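Local coordinates for endo-beta-1,4-glucanase (cellulase B) (Bacillus halodurans, PDB 4V2X), which hydrolyses beta-glucans as a three-module endo-beta-1,4-glucanase of glycoside hydrolase family 5, its carbohydrate-binding module contributing to the attack on xyloglucan and beta-1,3-1,4-glucans, at residues I298-V309 with H347-H355. Residues are numbered along the deposited sequence; the frame is centred on the assembly and turned at random.
Sequences IEAFDRVHHTFV and HLNERDITH
Arg351, just past the end of helix 334-350, reaches across to Asp302 on helix 291-309, its neighbour on the outside of the (beta/alpha)8 barrel. Its chain, extended from CG to NE (chi3 -176°), is long enough to lay CD against Phe301 CB and still bring NE and NH2 side-on to a single carboxylate oxygen, each 2.8 Å from Asp302 OD1. Both nitrogens approach that oxygen from one face of the carboxylate. NH1 turns back to the last turn of the preceding helix, donating to His347 O and, at 3.0 Å, to His347 ND1, which fixes the guanidinium's rotation. An alanine in place of Arg351 would probably leave the Asp302 carboxylate without its charge partner across the contact and His347 freer to turn.

Two CH-pi contacts use flat rings: Ile298 CG1 lies over a face of the His347 imidazole, and Leu348 CD2, a methyl of the branched leucine, sits 3.7 Å above the Phe301 ring centre. Apolar Ile353 CD1 touches both Phe301 CD1 and Val304 CG1; Val304 also rests on Val315 of strand 315-320.

A Schellman motif ends helix 334-350, with Asp352 at positive phi and salt-bridged to Arg63. Val309 CG1 packs compactly against Asp352 CB. Histidine suits position 305 by offering an N-H at its ring edge: His305 ND1 donates in plane to Arg351 O at 3.2 Å.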
ATOM      1  N   ILE A 298     -15.362 -13.990 -18.489  1.00 12.59           N
ATOM      2  CA  ILE A 298     -14.278 -13.619 -19.392  1.00 13.69           C
ATOM      3  C   ILE A 298     -13.488 -12.447 -18.814  1.00 14.09           C
ATOM      4  O   ILE A 298     -12.265 -12.506 -18.746  1.00 14.17           O
ATOM      5  CB  ILE A 298     -14.794 -13.304 -20.819  1.00 14.36           C
ATOM      6  CG1 ILE A 298     -15.318 -14.586 -21.481  1.00 15.11           C
ATOM      7  CG2 ILE A 298     -13.686 -12.699 -21.671  1.00 14.64           C
ATOM      8  CD1 ILE A 298     -16.167 -14.344 -22.712  1.00 15.66           C
ATOM      9  N   GLU A 299     -14.184 -11.402 -18.375  1.00 14.78           N
ATOM     10  CA  GLU A 299     -13.516 -10.193 -17.889  1.00 15.62           C
ATOM     11  C   GLU A 299     -12.735 -10.471 -16.620  1.00 14.40           C
ATOM     12  O   GLU A 299     -11.574 -10.071 -16.499  1.00 13.63           O
ATOM     13  CB  GLU A 299     -14.525  -9.070 -17.648  1.00 18.14           C
ATOM     14  CG  GLU A 299     -15.129  -8.524 -18.931  1.00 22.53           C
ATOM     15  CD  GLU A 299     -16.267  -7.544 -18.696  1.00 29.25           C
ATOM     16  OE1 GLU A 299     -16.668  -7.324 -17.530  1.00 32.81           O
ATOM     17  OE2 GLU A 299     -16.767  -6.990 -19.698  1.00 36.41           O
ATOM     18  N   ALA A 300     -13.369 -11.157 -15.678  1.00 13.22           N
ATOM     19  CA  ALA A 300     -12.732 -11.456 -14.401  1.00 13.32           C
ATOM     20  C   ALA A 300     -11.485 -12.311 -14.583  1.00 12.78           C
ATOM     21  O   ALA A 300     -10.419 -12.000 -14.055  1.00 13.23           O
ATOM     22  CB  ALA A 300     -13.713 -12.140 -13.461  1.00 13.45           C
ATOM     23  N   PHE A 301     -11.598 -13.385 -15.344  1.00 12.15           N
ATOM     24  CA  PHE A 301     -10.465 -14.271 -15.469  1.00 12.01           C
ATOM     25  C   PHE A 301      -9.428 -13.758 -16.453  1.00 12.29           C
ATOM     26  O   PHE A 301      -8.271 -14.106 -16.338  1.00 12.57           O
ATOM     27  CB  PHE A 301     -10.938 -15.706 -15.668  1.00 12.19           C
ATOM     28  CG  PHE A 301     -11.610 -16.241 -14.439  1.00 11.47           C
ATOM     29  CD1 PHE A 301     -10.863 -16.493 -13.296  1.00 12.46           C
ATOM     30  CD2 PHE A 301     -12.990 -16.391 -14.380  1.00 12.24           C
ATOM     31  CE1 PHE A 301     -11.466 -16.933 -12.138  1.00 12.66           C
ATOM     32  CE2 PHE A 301     -13.605 -16.826 -13.220  1.00 11.85           C
ATOM     33  CZ  PHE A 301     -12.842 -17.108 -12.100  1.00 12.49           C
ATOM     34  N   ASP A 302      -9.813 -12.859 -17.357  1.00 12.44           N
ATOM     35  CA  ASP A 302      -8.802 -12.127 -18.121  1.00 12.78           C
ATOM     36  C   ASP A 302      -7.953 -11.282 -17.169  1.00 12.87           C
ATOM     37  O   ASP A 302      -6.736 -11.247 -17.300  1.00 12.67           O
ATOM     38  CB  ASP A 302      -9.429 -11.237 -19.198  1.00 13.63           C
ATOM     39  CG  ASP A 302      -9.744 -11.990 -20.488  1.00 13.88           C
ATOM     40  OD1 ASP A 302      -9.359 -13.179 -20.636  1.00 13.97           O
ATOM     41  OD2 ASP A 302     -10.360 -11.372 -21.378  1.00 15.04           O
ATOM     42  N   ARG A 303      -8.592 -10.592 -16.222  1.00 12.46           N
ATOM     43  CA  ARG A 303      -7.858  -9.792 -15.241  1.00 13.07           C
ATOM     44  C   ARG A 303      -6.907 -10.678 -14.438  1.00 12.64           C
ATOM     45  O   ARG A 303      -5.736 -10.360 -14.252  1.00 12.21           O
ATOM     46  CB  ARG A 303      -8.802  -9.064 -14.279  1.00 13.58           C
ATOM     47  CG  ARG A 303      -9.626  -7.942 -14.887  1.00 14.93           C
ATOM     48  CD  ARG A 303     -10.279  -7.090 -13.806  1.00 15.11           C
ATOM     49  NE  ARG A 303     -11.231  -7.823 -12.966  1.00 14.54           N
ATOM     50  CZ  ARG A 303     -12.539  -7.942 -13.202  1.00 16.19           C
ATOM     51  NH1 ARG A 303     -13.095  -7.402 -14.282  1.00 16.80           N
ATOM     52  NH2 ARG A 303     -13.308  -8.620 -12.354  1.00 15.70           N
ATOM     53  N   VAL A 304      -7.423 -11.808 -13.983  1.00 12.60           N
ATOM     54  CA  VAL A 304      -6.641 -12.745 -13.194  1.00 12.77           C
ATOM     55  C   VAL A 304      -5.445 -13.270 -14.003  1.00 12.73           C
ATOM     56  O   VAL A 304      -4.325 -13.331 -13.500  1.00 12.42           O
ATOM     57  CB  VAL A 304      -7.521 -13.911 -12.704  1.00 13.47           C
ATOM     58  CG1 VAL A 304      -6.687 -15.009 -12.067  1.00 13.67           C
ATOM     59  CG2 VAL A 304      -8.560 -13.401 -11.710  1.00 13.92           C
ATOM     60  N   HIS A 305      -5.688 -13.628 -15.255  1.00 12.35           N
ATOM     61  CA  HIS A 305      -4.624 -14.157 -16.093  1.00 13.13           C
ATOM     62  C   HIS A 305      -3.561 -13.089 -16.370  1.00 13.53           C
ATOM     63  O   HIS A 305      -2.364 -13.341 -16.227  1.00 13.55           O
ATOM     64  CB  HIS A 305      -5.179 -14.708 -17.404  1.00 13.78           C
ATOM     65  CG  HIS A 305      -4.132 -15.366 -18.243  1.00 14.76           C
ATOM     66  ND1 HIS A 305      -3.802 -16.698 -18.117  1.00 16.56           N
ATOM     67  CD2 HIS A 305      -3.289 -14.854 -19.167  1.00 15.04           C
ATOM     68  CE1 HIS A 305      -2.825 -16.985 -18.960  1.00 15.02           C
ATOM     69  NE2 HIS A 305      -2.492 -15.881 -19.605  1.00 17.09           N
ATOM     70  N   HIS A 306      -4.005 -11.898 -16.757  1.00 13.23           N
ATOM     71  CA  HIS A 306      -3.097 -10.809 -17.079  1.00 15.28           C
ATOM     72  C   HIS A 306      -2.252 -10.384 -15.893  1.00 15.03           C
ATOM     73  O   HIS A 306      -1.052 -10.132 -16.029  1.00 15.88           O
ATOM     74  CB  HIS A 306      -3.875  -9.606 -17.611  1.00 16.76           C
ATOM     75  CG  HIS A 306      -2.997  -8.458 -17.998  1.00 20.42           C
ATOM     76  ND1 HIS A 306      -2.717  -7.416 -17.143  1.00 23.71           N
ATOM     77  CD2 HIS A 306      -2.319  -8.200 -19.139  1.00 22.83           C
ATOM     78  CE1 HIS A 306      -1.912  -6.558 -17.746  1.00 23.57           C
ATOM     79  NE2 HIS A 306      -1.654  -7.012 -18.959  1.00 25.42           N
ATOM     80  N   THR A 307      -2.874 -10.313 -14.727  1.00 14.45           N
ATOM     81  CA  THR A 307      -2.196  -9.810 -13.543  1.00 14.57           C
ATOM     82  C   THR A 307      -1.272 -10.845 -12.894  1.00 14.73           C
ATOM     83  O   THR A 307      -0.220 -10.482 -12.341  1.00 16.37           O
ATOM     84  CB  THR A 307      -3.227  -9.293 -12.521  1.00 14.95           C
ATOM     85  OG1 THR A 307      -4.101  -8.362 -13.168  1.00 15.52           O
ATOM     86  CG2 THR A 307      -2.544  -8.602 -11.354  1.00 15.37           C
ATOM     87  N   PHE A 308      -1.660 -12.121 -12.937  1.00 14.82           N
ATOM     88  CA  PHE A 308      -0.915 -13.168 -12.234  1.00 14.55           C
ATOM     89  C   PHE A 308      -0.316 -14.201 -13.175  1.00 14.63           C
ATOM     90  O   PHE A 308       0.909 -14.261 -13.322  1.00 15.16           O
ATOM     91  CB  PHE A 308      -1.785 -13.839 -11.165  1.00 14.75           C
ATOM     92  CG  PHE A 308      -2.078 -12.938 -10.002  1.00 16.58           C
ATOM     93  CD1 PHE A 308      -1.071 -12.594  -9.119  1.00 18.27           C
ATOM     94  CD2 PHE A 308      -3.336 -12.398  -9.819  1.00 18.80           C
ATOM     95  CE1 PHE A 308      -1.319 -11.735  -8.063  1.00 18.80           C
ATOM     96  CE2 PHE A 308      -3.588 -11.535  -8.757  1.00 19.07           C
ATOM     97  CZ  PHE A 308      -2.578 -11.204  -7.882  1.00 18.33           C
ATOM     98  N   VAL A 309      -1.172 -14.987 -13.827  1.00 13.82           N
ATOM     99  CA  VAL A 309      -0.716 -16.167 -14.574  1.00 13.79           C
ATOM    100  C   VAL A 309       0.314 -15.813 -15.645  1.00 14.42           C
ATOM    101  O   VAL A 309       1.352 -16.466 -15.751  1.00 14.98           O
ATOM    102  CB  VAL A 309      -1.876 -16.940 -15.238  1.00 13.77           C
ATOM    103  CG1 VAL A 309      -1.350 -18.185 -15.952  1.00 14.96           C
ATOM    104  CG2 VAL A 309      -2.935 -17.330 -14.215  1.00 13.56           C
ATOM    105  N   HIS A 347     -13.108 -21.708 -19.713  1.00 11.16           N
ATOM    106  CA  HIS A 347     -12.340 -20.458 -19.668  1.00 11.59           C
ATOM    107  C   HIS A 347     -11.238 -20.479 -18.614  1.00 11.46           C
ATOM    108  O   HIS A 347     -10.209 -19.834 -18.775  1.00 11.69           O
ATOM    109  CB  HIS A 347     -13.274 -19.256 -19.543  1.00 12.20           C
ATOM    110  CG  HIS A 347     -13.909 -18.901 -20.843  1.00 12.89           C
ATOM    111  ND1 HIS A 347     -13.204 -18.317 -21.875  1.00 14.38           N
ATOM    112  CD2 HIS A 347     -15.162 -19.099 -21.311  1.00 14.14           C
ATOM    113  CE1 HIS A 347     -14.003 -18.149 -22.912  1.00 15.77           C
ATOM    114  NE2 HIS A 347     -15.195 -18.621 -22.598  1.00 14.72           N
ATOM    115  N   LEU A 348     -11.425 -21.274 -17.570  1.00 11.36           N
ATOM    116  CA  LEU A 348     -10.346 -21.524 -16.617  1.00 11.65           C
ATOM    117  C   LEU A 348      -9.224 -22.341 -17.258  1.00 12.14           C
ATOM    118  O   LEU A 348      -8.048 -22.050 -17.050  1.00 11.53           O
ATOM    119  CB  LEU A 348     -10.880 -22.244 -15.391  1.00 11.50           C
ATOM    120  CG  LEU A 348     -11.899 -21.443 -14.577  1.00 11.37           C
ATOM    121  CD1 LEU A 348     -12.487 -22.326 -13.495  1.00 11.82           C
ATOM    122  CD2 LEU A 348     -11.269 -20.190 -13.974  1.00 11.44           C
ATOM    123  N   ASN A 349      -9.592 -23.337 -18.054  1.00 12.29           N
ATOM    124  CA  ASN A 349      -8.603 -24.148 -18.767  1.00 12.91           C
ATOM    125  C   ASN A 349      -7.766 -23.307 -19.712  1.00 13.78           C
ATOM    126  O   ASN A 349      -6.544 -23.453 -19.765  1.00 13.37           O
ATOM    127  CB  ASN A 349      -9.278 -25.275 -19.559  1.00 13.71           C
ATOM    128  CG  ASN A 349      -9.791 -26.390 -18.672  1.00 13.92           C
ATOM    129  OD1 ASN A 349      -9.354 -26.559 -17.541  1.00 16.26           O
ATOM    130  ND2 ASN A 349     -10.728 -27.158 -19.189  1.00 14.59           N
ATOM    131  N   GLU A 350      -8.437 -22.435 -20.461  1.00 13.79           N
ATOM    132  CA  GLU A 350      -7.772 -21.536 -21.395  1.00 14.54           C
ATOM    133  C   GLU A 350      -6.725 -20.683 -20.687  1.00 14.39           C
ATOM    134  O   GLU A 350      -5.699 -20.344 -21.271  1.00 15.66           O
ATOM    135  CB  GLU A 350      -8.792 -20.627 -22.078  1.00 15.69           C
ATOM    136  CG  GLU A 350      -9.615 -21.317 -23.150  1.00 17.14           C
ATOM    137  CD  GLU A 350      -8.792 -21.663 -24.376  1.00 20.37           C
ATOM    138  OE1 GLU A 350      -8.038 -20.783 -24.851  1.00 20.73           O
ATOM    139  OE2 GLU A 350      -8.899 -22.808 -24.858  1.00 22.42           O
ATOM    140  N   ARG A 351      -6.995 -20.336 -19.431  1.00 13.08           N
ATOM    141  CA  ARG A 351      -6.128 -19.438 -18.669  1.00 13.42           C
ATOM    142  C   ARG A 351      -5.262 -20.156 -17.625  1.00 13.64           C
ATOM    143  O   ARG A 351      -4.662 -19.511 -16.764  1.00 13.82           O
ATOM    144  CB  ARG A 351      -6.998 -18.344 -18.042  1.00 13.11           C
ATOM    145  CG  ARG A 351      -7.621 -17.434 -19.102  1.00 13.03           C
ATOM    146  CD  ARG A 351      -8.795 -16.635 -18.557  1.00 13.60           C
ATOM    147  NE  ARG A 351      -9.449 -15.824 -19.590  1.00 13.82           N
ATOM    148  CZ  ARG A 351     -10.276 -16.299 -20.518  1.00 13.94           C
ATOM    149  NH1 ARG A 351     -10.550 -17.598 -20.563  1.00 13.57           N
ATOM    150  NH2 ARG A 351     -10.814 -15.476 -21.422  1.00 15.27           N
ATOM    151  N   ASP A 352      -5.186 -21.483 -17.703  1.00 14.25           N
ATOM    152  CA  ASP A 352      -4.279 -22.265 -16.854  1.00 15.88           C
ATOM    153  C   ASP A 352      -4.591 -22.112 -15.366  1.00 15.04           C
ATOM    154  O   ASP A 352      -3.692 -22.187 -14.528  1.00 14.59           O
ATOM    155  CB  ASP A 352      -2.820 -21.845 -17.120  1.00 18.77           C
ATOM    156  CG  ASP A 352      -1.801 -22.906 -16.707  1.00 22.79           C
ATOM    157  OD1 ASP A 352      -2.111 -24.115 -16.757  1.00 25.57           O
ATOM    158  OD2 ASP A 352      -0.667 -22.521 -16.349  1.00 26.67           O
ATOM    159  N   ILE A 353      -5.864 -21.905 -15.036  1.00 14.01           N
ATOM    160  CA  ILE A 353      -6.259 -21.693 -13.648  1.00 13.93           C
ATOM    161  C   ILE A 353      -6.744 -23.013 -13.054  1.00 13.61           C
ATOM    162  O   ILE A 353      -7.668 -23.644 -13.567  1.00 13.83           O
ATOM    163  CB  ILE A 353      -7.333 -20.591 -13.540  1.00 14.48           C
ATOM    164  CG1 ILE A 353      -6.713 -19.231 -13.902  1.00 14.57           C
ATOM    165  CG2 ILE A 353      -7.915 -20.543 -12.127  1.00 14.58           C
ATOM    166  CD1 ILE A 353      -7.715 -18.128 -14.175  1.00 14.66           C
ATOM    167  N   THR A 354      -6.106 -23.436 -11.969  1.00 13.74           N
ATOM    168  CA  THR A 354      -6.546 -24.626 -11.253  1.00 13.43           C
ATOM    169  C   THR A 354      -7.781 -24.284 -10.417  1.00 12.97           C
ATOM    170  O   THR A 354      -7.814 -23.254  -9.754  1.00 13.60           O
ATOM    171  CB  THR A 354      -5.405 -25.192 -10.391  1.00 13.88           C
ATOM    172  OG1 THR A 354      -4.465 -25.846 -11.258  1.00 14.22           O
ATOM    173  CG2 THR A 354      -5.917 -26.179  -9.354  1.00 14.47           C
ATOM    174  N   HIS A 355      -8.792 -25.150 -10.455  1.00 12.46           N
ATOM    175  CA  HIS A 355     -10.072 -24.869  -9.788  1.00 12.18           C
ATOM    176  C   HIS A 355     -10.403 -25.931  -8.751  1.00 12.69           C
ATOM    177  O   HIS A 355     -10.057 -27.096  -8.912  1.00 12.20           O
ATOM    178  CB  HIS A 355     -11.213 -24.725 -10.806  1.00 12.86           C
ATOM    179  CG  HIS A 355     -11.293 -25.847 -11.795  1.00 13.20           C
ATOM    180  ND1 HIS A 355     -11.847 -27.072 -11.491  1.00 13.35           N
ATOM    181  CD2 HIS A 355     -10.866 -25.935 -13.076  1.00 13.47           C
ATOM    182  CE1 HIS A 355     -11.753 -27.868 -12.540  1.00 13.00           C
ATOM    183  NE2 HIS A 355     -11.170 -27.200 -13.517  1.00 14.21           N
TER